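PDB 2XPI: anaphase-promoting complex subunit cut9 from Schizosaccharomyces pombe, which is a subunit of the anaphase-promoting complex/cyclosome, the cell cycle-regulated E3 ubiquitin ligase that controls progression through mitosis and G1. Local coordinates for residues P475-F486 and W515-A525; Y100-L111 and L123-G131. One frame throughout, in Å; residues are numbered along the deposited sequence.

Interaction 1. Residues P475-F486 and W515-A525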
loop_
_atom_site.group_PDB
_atom_site.type_symbol
_atom_site.label_atom_id
_atom_site.label_comp_id
_atom_site.label_asym_id
_atom_site.label_seq_id
_atom_site.Cartn_x
_atom_site.Cartn_y
_atom_site.Cartn_z
ATOM N N PRO A 475 -28.079 29.473 -23.638
ATOM C CA PRO A 475 -27.940 30.778 -24.304
ATOM C C PRO A 475 -26.780 30.801 -25.291
ATOM O O PRO A 475 -26.847 31.502 -26.295
ATOM C CB PRO A 475 -27.606 31.734 -23.155
ATOM C CG PRO A 475 -27.934 31.018 -21.908
ATOM C CD PRO A 475 -27.850 29.555 -22.188
ATOM N N LEU A 476 -25.721 30.049 -24.982
ATOM C CA LEU A 476 -24.475 30.036 -25.753
ATOM C C LEU A 476 -24.689 29.379 -27.108
ATOM O O LEU A 476 -24.052 29.736 -28.098
ATOM C CB LEU A 476 -23.429 29.239 -24.988
ATOM C CG LEU A 476 -21.946 29.560 -25.179
ATOM C CD1 LEU A 476 -21.084 28.293 -24.929
ATOM C CD2 LEU A 476 -21.661 30.168 -26.553
ATOM N N LEU A 477 -25.584 28.405 -27.132
ATOM C CA LEU A 477 -25.881 27.641 -28.318
ATOM C C LEU A 477 -26.737 28.460 -29.256
ATOM O O LEU A 477 -26.556 28.405 -30.471
ATOM C CB LEU A 477 -26.643 26.383 -27.919
ATOM C CG LEU A 477 -27.260 25.546 -29.032
ATOM C CD1 LEU A 477 -26.189 24.924 -29.902
ATOM C CD2 LEU A 477 -28.117 24.483 -28.403
ATOM N N LEU A 478 -27.685 29.211 -28.693
ATOM C CA LEU A 478 -28.551 30.073 -29.499
ATOM C C LEU A 478 -27.739 31.210 -30.088
ATOM O O LEU A 478 -27.948 31.616 -31.223
ATOM C CB LEU A 478 -29.727 30.604 -28.681
ATOM C CG LEU A 478 -30.701 29.526 -28.191
ATOM C CD1 LEU A 478 -31.723 30.120 -27.246
ATOM C CD2 LEU A 478 -31.387 28.830 -29.358
ATOM N N ASN A 479 -26.795 31.721 -29.318
ATOM C CA ASN A 479 -25.866 32.679 -29.880
ATOM C C ASN A 479 -25.112 32.092 -31.070
ATOM O O ASN A 479 -25.035 32.704 -32.113
ATOM C CB ASN A 479 -24.884 33.213 -28.835
ATOM C CG ASN A 479 -23.904 34.203 -29.433
ATOM O OD1 ASN A 479 -22.865 33.822 -29.962
ATOM N ND2 ASN A 479 -24.252 35.474 -29.391
ATOM N N GLU A 480 -24.568 30.892 -30.917
ATOM C CA GLU A 480 -23.798 30.281 -31.996
ATOM C C GLU A 480 -24.648 29.963 -33.234
ATOM O O GLU A 480 -24.199 30.134 -34.361
ATOM C CB GLU A 480 -23.054 29.040 -31.498
ATOM C CG GLU A 480 -22.180 29.297 -30.288
ATOM C CD GLU A 480 -21.153 30.404 -30.513
ATOM O OE1 GLU A 480 -20.501 30.400 -31.577
ATOM O OE2 GLU A 480 -20.991 31.281 -29.625
ATOM N N LEU A 481 -25.868 29.493 -33.037
ATOM C CA LEU A 481 -26.764 29.280 -34.162
ATOM C C LEU A 481 -27.063 30.609 -34.866
ATOM O O LEU A 481 -27.310 30.646 -36.075
ATOM C CB LEU A 481 -28.067 28.656 -33.682
ATOM C CG LEU A 481 -28.030 27.156 -33.446
ATOM C CD1 LEU A 481 -29.205 26.736 -32.568
ATOM C CD2 LEU A 481 -28.029 26.437 -34.791
ATOM N N GLY A 482 -27.027 31.697 -34.096
ATOM C CA GLY A 482 -27.330 33.019 -34.612
ATOM C C GLY A 482 -26.190 33.594 -35.426
ATOM O O GLY A 482 -26.416 34.260 -36.425
ATOM N N VAL A 483 -24.962 33.333 -34.997
ATOM C CA VAL A 483 -23.786 33.750 -35.745
ATOM C C VAL A 483 -23.693 33.010 -37.084
ATOM O O VAL A 483 -23.051 33.468 -38.027
ATOM C CB VAL A 483 -22.505 33.519 -34.933
ATOM C CG1 VAL A 483 -21.277 33.729 -35.804
ATOM C CG2 VAL A 483 -22.478 34.460 -33.748
ATOM N N VAL A 484 -24.360 31.869 -37.160
ATOM C CA VAL A 484 -24.338 31.043 -38.351
ATOM C C VAL A 484 -25.394 31.547 -39.319
ATOM O O VAL A 484 -25.131 31.696 -40.503
ATOM C CB VAL A 484 -24.530 29.532 -37.985
ATOM C CG1 VAL A 484 -25.281 28.770 -39.053
ATOM C CG2 VAL A 484 -23.190 28.894 -37.704
ATOM N N ALA A 485 -26.585 31.836 -38.817
ATOM C CA ALA A 485 -27.626 32.388 -39.669
ATOM C C ALA A 485 -27.177 33.731 -40.219
ATOM O O ALA A 485 -27.487 34.077 -41.335
ATOM C CB ALA A 485 -28.908 32.540 -38.898
ATOM N N PHE A 486 -26.441 34.489 -39.420
ATOM C CA PHE A 486 -25.916 35.773 -39.844
ATOM C C PHE A 486 -24.811 35.586 -40.883
ATOM O O PHE A 486 -24.634 36.420 -41.760
ATOM C CB PHE A 486 -25.405 36.555 -38.625
ATOM C CG PHE A 486 -24.729 37.859 -38.961
ATOM C CD1 PHE A 486 -23.404 37.888 -39.370
ATOM C CD2 PHE A 486 -25.404 39.057 -38.842
ATOM C CE1 PHE A 486 -22.768 39.093 -39.681
ATOM C CE2 PHE A 486 -24.776 40.272 -39.145
ATOM C CZ PHE A 486 -23.454 40.279 -39.562
ATOM N N TRP A 515 -22.028 38.243 -22.261
ATOM C CA TRP A 515 -23.165 38.438 -23.166
ATOM C C TRP A 515 -23.231 39.795 -23.852
ATOM O O TRP A 515 -24.189 40.092 -24.542
ATOM C CB TRP A 515 -24.474 38.131 -22.446
ATOM C CG TRP A 515 -24.431 36.746 -21.915
ATOM C CD1 TRP A 515 -24.268 36.372 -20.620
ATOM C CD2 TRP A 515 -24.486 35.532 -22.682
ATOM N NE1 TRP A 515 -24.248 35.000 -20.523
ATOM C CE2 TRP A 515 -24.371 34.460 -21.775
ATOM C CE3 TRP A 515 -24.639 35.248 -24.044
ATOM C CZ2 TRP A 515 -24.405 33.120 -22.184
ATOM C CZ3 TRP A 515 -24.663 33.906 -24.453
ATOM C CH2 TRP A 515 -24.547 32.865 -23.522
ATOM N N ALA A 516 -22.206 40.613 -23.685
ATOM C CA ALA A 516 -22.131 41.844 -24.445
ATOM C C ALA A 516 -21.982 41.493 -25.926
ATOM O O ALA A 516 -22.418 42.241 -26.804
ATOM C CB ALA A 516 -20.970 42.689 -23.967
ATOM N N ALA A 517 -21.377 40.342 -26.204
ATOM C CA ALA A 517 -21.142 39.937 -27.579
ATOM C C ALA A 517 -22.456 39.580 -28.269
ATOM O O ALA A 517 -22.640 39.852 -29.457
ATOM C CB ALA A 517 -20.179 38.785 -27.631
ATOM N N THR A 518 -23.374 38.977 -27.521
ATOM C CA THR A 518 -24.697 38.672 -28.061
ATOM C C THR A 518 -25.492 39.947 -28.378
ATOM O O THR A 518 -26.086 40.057 -29.447
ATOM C CB THR A 518 -25.488 37.742 -27.124
ATOM O OG1 THR A 518 -24.781 36.512 -27.012
ATOM C CG2 THR A 518 -26.868 37.450 -27.664
ATOM N N TRP A 519 -25.481 40.907 -27.456
ATOM C CA TRP A 519 -26.142 42.189 -27.671
ATOM C C TRP A 519 -25.592 42.866 -28.914
ATOM O O TRP A 519 -26.341 43.285 -29.790
ATOM C CB TRP A 519 -25.931 43.100 -26.469
ATOM C CG TRP A 519 -26.911 42.880 -25.377
ATOM C CD1 TRP A 519 -26.664 42.329 -24.153
ATOM C CD2 TRP A 519 -28.312 43.189 -25.407
ATOM N NE1 TRP A 519 -27.824 42.290 -23.414
ATOM C CE2 TRP A 519 -28.847 42.818 -24.159
ATOM C CE3 TRP A 519 -29.162 43.756 -26.366
ATOM C CZ2 TRP A 519 -30.201 42.985 -23.843
ATOM C CZ3 TRP A 519 -30.512 43.932 -26.046
ATOM C CH2 TRP A 519 -31.013 43.542 -24.795
ATOM N N ALA A 520 -24.270 42.969 -28.990
ATOM C CA ALA A 520 -23.650 43.550 -30.167
ATOM C C ALA A 520 -24.003 42.694 -31.373
ATOM O O ALA A 520 -24.298 43.234 -32.427
ATOM C CB ALA A 520 -22.158 43.671 -29.998
ATOM N N ASN A 521 -24.007 41.369 -31.222
ATOM C CA ASN A 521 -24.454 40.511 -32.319
ATOM C C ASN A 521 -25.842 40.905 -32.831
ATOM O O ASN A 521 -26.057 41.069 -34.027
ATOM C CB ASN A 521 -24.455 39.025 -31.927
ATOM C CG ASN A 521 -23.056 38.440 -31.819
ATOM O OD1 ASN A 521 -22.070 39.074 -32.198
ATOM N ND2 ASN A 521 -22.964 37.219 -31.302
ATOM N N LEU A 522 -26.789 41.042 -31.920
ATOM C CA LEU A 522 -28.138 41.430 -32.285
ATOM C C LEU A 522 -28.096 42.781 -32.990
ATOM O O LEU A 522 -28.808 43.005 -33.966
ATOM C CB LEU A 522 -28.983 41.525 -31.027
ATOM C CG LEU A 522 -30.441 41.914 -31.169
ATOM C CD1 LEU A 522 -31.224 40.789 -31.815
ATOM C CD2 LEU A 522 -30.983 42.247 -29.781
ATOM N N GLY A 523 -27.245 43.681 -32.499
ATOM C CA GLY A 523 -27.030 44.961 -33.151
ATOM C C GLY A 523 -26.505 44.871 -34.575
ATOM O O GLY A 523 -26.854 45.696 -35.416
ATOM N N HIS A 524 -25.656 43.879 -34.848
ATOM C CA HIS A 524 -25.096 43.661 -36.186
ATOM C C HIS A 524 -26.130 43.073 -37.143
ATOM O O HIS A 524 -26.131 43.378 -38.329
ATOM C CB HIS A 524 -23.868 42.749 -36.133
ATOM C CG HIS A 524 -22.592 43.467 -35.828
ATOM N ND1 HIS A 524 -21.897 43.286 -34.653
ATOM C CD2 HIS A 524 -21.890 44.376 -36.540
ATOM C CE1 HIS A 524 -20.820 44.047 -34.654
ATOM N NE2 HIS A 524 -20.788 44.716 -35.793
ATOM N N ALA A 525 -27.006 42.216 -36.631
ATOM C CA ALA A 525 -28.108 41.713 -37.432
ATOM C C ALA A 525 -29.012 42.870 -37.843
ATOM O O ALA A 525 -29.497 42.920 -38.960
ATOM C CB ALA A 525 -28.897 40.666 -36.657
#
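Trp515 meets Pro475 and Leu476 with the six-membered end of its indole. Trp515 CH2 lies 3.3 Å from Pro475 CB in an oblique approach, and the same Trp515 CH2 is 3.4 Å from Leu476 N, which sits at the ring edge near its plane. With Trp515 CG turned away from its own carbonyl carbon (chi1 -57°), the indole of this N-cap residue crosses to the first turn of helix 475-487, and Val505 of helix 491-507 packs against it too. At the other end, the Phe486 ring turns its edge to the backbone, Phe486 CE2 lying 3.5 Å from His524 O in the ring plane. The two helices belong to TPR 12 and TPR 13; the axes of the two segments approach to 10.9 Å, their directions 31° apart, as in equivalent helices of successive tetratricopeptide repeats. Polar side chains meet in the middle. The Asn479 amide lies beside the Thr518 hydroxyl and the Asn521 amide, the two amide planes 28° apart, and Val483 CG2 is 3.7 Å from Asn521 ND2. Both polar atoms of the Asn521 amide hydrogen-bond to the backbone of a chain of another protein, consistent with the binding of hcn1 by TPR repeats 8 and 10-13.

Interaction 2. Residues Y100-L111 and L123-G131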
loop_
_atom_site.group_PDB
_atom_site.type_symbol
_atom_site.label_atom_id
_atom_site.label_comp_id
_atom_site.label_asym_id
_atom_site.label_seq_id
_atom_site.Cartn_x
_atom_site.Cartn_y
_atom_site.Cartn_z
ATOM N N TYR A 100 -2.712 -7.956 11.434
ATOM C CA TYR A 100 -2.457 -8.940 10.385
ATOM C C TYR A 100 -1.421 -10.004 10.748
ATOM O O TYR A 100 -1.463 -11.125 10.213
ATOM C CB TYR A 100 -2.055 -8.233 9.082
ATOM C CG TYR A 100 -3.153 -7.362 8.537
ATOM C CD1 TYR A 100 -4.433 -7.863 8.399
ATOM C CD2 TYR A 100 -2.919 -6.034 8.169
ATOM C CE1 TYR A 100 -5.455 -7.090 7.906
ATOM C CE2 TYR A 100 -3.947 -5.241 7.669
ATOM C CZ TYR A 100 -5.213 -5.781 7.535
ATOM O OH TYR A 100 -6.270 -5.031 7.056
ATOM N N LYS A 101 -0.476 -9.660 11.618
ATOM C CA LYS A 101 0.489 -10.652 12.057
ATOM C C LYS A 101 -0.275 -11.738 12.809
ATOM O O LYS A 101 0.002 -12.932 12.663
ATOM C CB LYS A 101 1.552 -10.018 12.946
ATOM C CG LYS A 101 2.634 -9.278 12.186
ATOM C CD LYS A 101 3.851 -10.166 12.015
ATOM C CE LYS A 101 4.955 -9.465 11.250
ATOM N NZ LYS A 101 4.548 -9.225 9.842
ATOM N N CYS A 102 -1.277 -11.305 13.568
ATOM C CA CYS A 102 -2.101 -12.190 14.365
ATOM C C CYS A 102 -3.039 -13.052 13.536
ATOM O O CYS A 102 -3.181 -14.239 13.794
ATOM C CB CYS A 102 -2.886 -11.385 15.389
ATOM S SG CYS A 102 -4.153 -12.333 16.243
ATOM N N ALA A 103 -3.699 -12.457 12.560
ATOM C CA ALA A 103 -4.620 -13.191 11.690
ATOM C C ALA A 103 -3.909 -14.228 10.809
ATOM O O ALA A 103 -4.448 -15.296 10.524
ATOM C CB ALA A 103 -5.433 -12.199 10.815
ATOM N N ALA A 104 -2.716 -13.891 10.350
ATOM C CA ALA A 104 -1.869 -14.851 9.642
ATOM C C ALA A 104 -1.449 -15.963 10.589
ATOM O O ALA A 104 -1.446 -17.123 10.214
ATOM C CB ALA A 104 -0.640 -14.164 9.058
ATOM N N PHE A 105 -1.114 -15.613 11.825
ATOM C CA PHE A 105 -0.717 -16.620 12.795
ATOM C C PHE A 105 -1.834 -17.612 13.092
ATOM O O PHE A 105 -1.607 -18.822 13.125
ATOM C CB PHE A 105 -0.252 -15.959 14.091
ATOM C CG PHE A 105 0.161 -16.932 15.151
ATOM C CD1 PHE A 105 1.324 -17.677 15.014
ATOM C CD2 PHE A 105 -0.602 -17.097 16.299
ATOM C CE1 PHE A 105 1.717 -18.586 16.014
ATOM C CE2 PHE A 105 -0.216 -17.988 17.298
ATOM C CZ PHE A 105 0.941 -18.736 17.157
ATOM N N VAL A 106 -3.042 -17.107 13.313
ATOM C CA VAL A 106 -4.152 -17.983 13.682
ATOM C C VAL A 106 -4.668 -18.712 12.462
ATOM O O VAL A 106 -4.982 -19.901 12.534
ATOM C CB VAL A 106 -5.299 -17.214 14.362
ATOM C CG1 VAL A 106 -6.423 -18.144 14.718
ATOM C CG2 VAL A 106 -4.786 -16.502 15.597
ATOM N N GLY A 107 -4.738 -17.987 11.340
ATOM C CA GLY A 107 -5.215 -18.528 10.078
ATOM C C GLY A 107 -4.354 -19.665 9.566
ATOM O O GLY A 107 -4.856 -20.621 8.994
ATOM N N GLU A 108 -3.048 -19.555 9.765
ATOM C CA GLU A 108 -2.139 -20.626 9.404
ATOM C C GLU A 108 -2.368 -21.888 10.267
ATOM O O GLU A 108 -2.292 -23.009 9.761
ATOM C CB GLU A 108 -0.679 -20.136 9.448
ATOM C CG GLU A 108 -0.330 -19.098 8.354
ATOM C CD GLU A 108 0.864 -18.183 8.710
ATOM O OE1 GLU A 108 1.488 -18.396 9.790
ATOM O OE2 GLU A 108 1.170 -17.249 7.913
ATOM N N LYS A 109 -2.680 -21.719 11.549
ATOM C CA LYS A 109 -2.932 -22.890 12.413
ATOM C C LYS A 109 -4.235 -23.648 12.122
ATOM O O LYS A 109 -4.254 -24.877 12.196
ATOM C CB LYS A 109 -2.851 -22.533 13.895
ATOM C CG LYS A 109 -1.463 -22.716 14.470
ATOM C CD LYS A 109 -0.764 -21.394 14.694
ATOM C CE LYS A 109 0.704 -21.482 14.298
ATOM N NZ LYS A 109 0.883 -21.736 12.819
ATOM N N VAL A 110 -5.311 -22.929 11.790
ATOM C CA VAL A 110 -6.591 -23.559 11.443
ATOM C C VAL A 110 -6.540 -24.285 10.107
ATOM O O VAL A 110 -7.225 -25.303 9.904
ATOM C CB VAL A 110 -7.713 -22.538 11.284
ATOM C CG1 VAL A 110 -9.033 -23.229 11.464
ATOM C CG2 VAL A 110 -7.560 -21.397 12.267
ATOM N N LEU A 111 -5.768 -23.733 9.175
ATOM C CA LEU A 111 -5.639 -24.342 7.857
ATOM C C LEU A 111 -4.799 -25.609 7.993
ATOM O O LEU A 111 -5.134 -26.646 7.413
ATOM C CB LEU A 111 -5.044 -23.367 6.825
ATOM C CG LEU A 111 -4.896 -23.931 5.406
ATOM C CD1 LEU A 111 -6.233 -24.448 4.867
ATOM C CD2 LEU A 111 -4.287 -22.927 4.437
ATOM N N LEU A 123 -7.234 -17.205 4.965
ATOM C CA LEU A 123 -5.802 -17.015 5.179
ATOM C C LEU A 123 -5.250 -16.194 4.020
ATOM O O LEU A 123 -4.497 -15.234 4.215
ATOM C CB LEU A 123 -5.087 -18.356 5.239
ATOM C CG LEU A 123 -3.796 -18.450 6.055
ATOM C CD1 LEU A 123 -2.774 -19.376 5.396
ATOM C CD2 LEU A 123 -3.181 -17.095 6.364
ATOM N N ALA A 124 -5.632 -16.589 2.807
ATOM C CA ALA A 124 -5.287 -15.847 1.600
ATOM C C ALA A 124 -5.692 -14.372 1.705
ATOM O O ALA A 124 -4.940 -13.491 1.278
ATOM C CB ALA A 124 -5.934 -16.499 0.388
ATOM N N GLN A 125 -6.868 -14.111 2.278
ATOM C CA GLN A 125 -7.373 -12.752 2.477
ATOM C C GLN A 125 -6.397 -11.899 3.253
ATOM O O GLN A 125 -6.134 -10.739 2.900
ATOM C CB GLN A 125 -8.668 -12.782 3.268
ATOM C CG GLN A 125 -9.910 -12.749 2.429
ATOM C CD GLN A 125 -10.147 -11.381 1.867
ATOM O OE1 GLN A 125 -11.020 -10.649 2.328
ATOM N NE2 GLN A 125 -9.349 -11.010 0.882
ATOM N N VAL A 126 -5.870 -12.482 4.325
ATOM C CA VAL A 126 -4.930 -11.786 5.184
ATOM C C VAL A 126 -3.721 -11.365 4.349
ATOM O O VAL A 126 -3.286 -10.204 4.388
ATOM C CB VAL A 126 -4.517 -12.668 6.417
ATOM C CG1 VAL A 126 -3.496 -11.962 7.274
ATOM C CG2 VAL A 126 -5.747 -13.058 7.255
ATOM N N TYR A 127 -3.185 -12.290 3.569
ATOM C CA TYR A 127 -2.027 -11.967 2.744
ATOM C C TYR A 127 -2.320 -10.823 1.788
ATOM O O TYR A 127 -1.447 -10.011 1.517
ATOM C CB TYR A 127 -1.552 -13.183 1.949
ATOM C CG TYR A 127 -1.042 -14.321 2.796
ATOM C CD1 TYR A 127 -0.696 -14.117 4.132
ATOM C CD2 TYR A 127 -0.906 -15.593 2.269
ATOM C CE1 TYR A 127 -0.233 -15.160 4.925
ATOM C CE2 TYR A 127 -0.447 -16.637 3.042
ATOM C CZ TYR A 127 -0.111 -16.413 4.373
ATOM O OH TYR A 127 0.366 -17.444 5.141
ATOM N N CYS A 128 -3.542 -10.766 1.261
ATOM C CA CYS A 128 -3.914 -9.695 0.340
ATOM C C CYS A 128 -3.958 -8.348 1.011
ATOM O O CYS A 128 -3.650 -7.327 0.383
ATOM C CB CYS A 128 -5.272 -9.951 -0.290
ATOM S SG CYS A 128 -5.215 -11.101 -1.641
ATOM N N CYS A 129 -4.373 -8.338 2.273
ATOM C CA CYS A 129 -4.398 -7.099 3.046
ATOM C C CYS A 129 -2.999 -6.593 3.326
ATOM O O CYS A 129 -2.797 -5.430 3.622
ATOM C CB CYS A 129 -5.153 -7.298 4.360
ATOM S SG CYS A 129 -6.895 -7.648 4.085
ATOM N N THR A 130 -2.033 -7.487 3.220
ATOM C CA THR A 130 -0.645 -7.184 3.519
ATOM C C THR A 130 0.074 -6.893 2.218
ATOM O O THR A 130 1.268 -6.588 2.210
ATOM C CB THR A 130 0.005 -8.411 4.187
ATOM O OG1 THR A 130 -0.488 -8.529 5.517
ATOM C CG2 THR A 130 1.501 -8.290 4.245
ATOM N N GLY A 131 -0.657 -7.007 1.111
ATOM C CA GLY A 131 -0.084 -6.811 -0.209
ATOM C C GLY A 131 0.749 -7.972 -0.745
ATOM O O GLY A 131 1.334 -7.851 -1.816
#
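Tyr100 and Cys129 come together through the first torsion of the tyrosine: chi1 of -63° places CG beside the backbone N and anti to the carbonyl carbon, and the ring extends toward the end of helix 117-129. Cys129 CB then lies over one ring face, 3.5 Å from Tyr100 CZ, a CH-pi contact, while the sulfur stands oblique to the ring. Two residues on, Gly131 ends the helix in a Schellman motif. The two segments run nearly antiparallel, at 157°, with axes 9.2 Å apart, and join TPR 1 to the first helix of TPR 2. Small residues allow this approach. Val126 straddles Ala103 and Ala104, with Val126 CG2 3.7 Å from Ala103 CB and Val126 CG1 4.0 Å from Ala104 CB. Leu123 is a knob in the hole formed by Ala104, Gly107, Glu108 and Leu111: Leu123 CG rests 3.8 Å from Gly107 C, and its CD1 reaches the Leu111 methyl CD2. On another side of helix 100-114, Phe105 stacks on Tyr234 of the second subunit. The one hydrogen bond across the contact runs from Tyr127 OH to Glu108 OE2 (2.9 Å), meeting the oxygen on its anti side, 19° out of the carboxylate plane. The extended chain of Glu108 brings OE2 to the edge of the phenol ring; in this largely apolar interface, donation from the phenol would probably stabilise negative charge on the carboxylate.

Interaction 2 comes first along the chain and closes well before interaction 1 opens. Their centres are 68 Å apart, on opposite sides of the centre of the chain, and their nearest atoms are about 47 Å apart; they do not touch, and the four helices involved are all different. Each joins two neighbouring tetratricopeptide repeats: residues 100-111 and 123-131 link TPR 1 to TPR 2 through nearly antiparallel helices, whereas 475-486 and 515-525 link TPR 12 to TPR 13 through helices pointing broadly the same way. The first pairing falls among the repeats that mediate homodimerization, TPR 1-7, and the second among those that bind hcn1, placing different partners at distant parts of one elongated helical array.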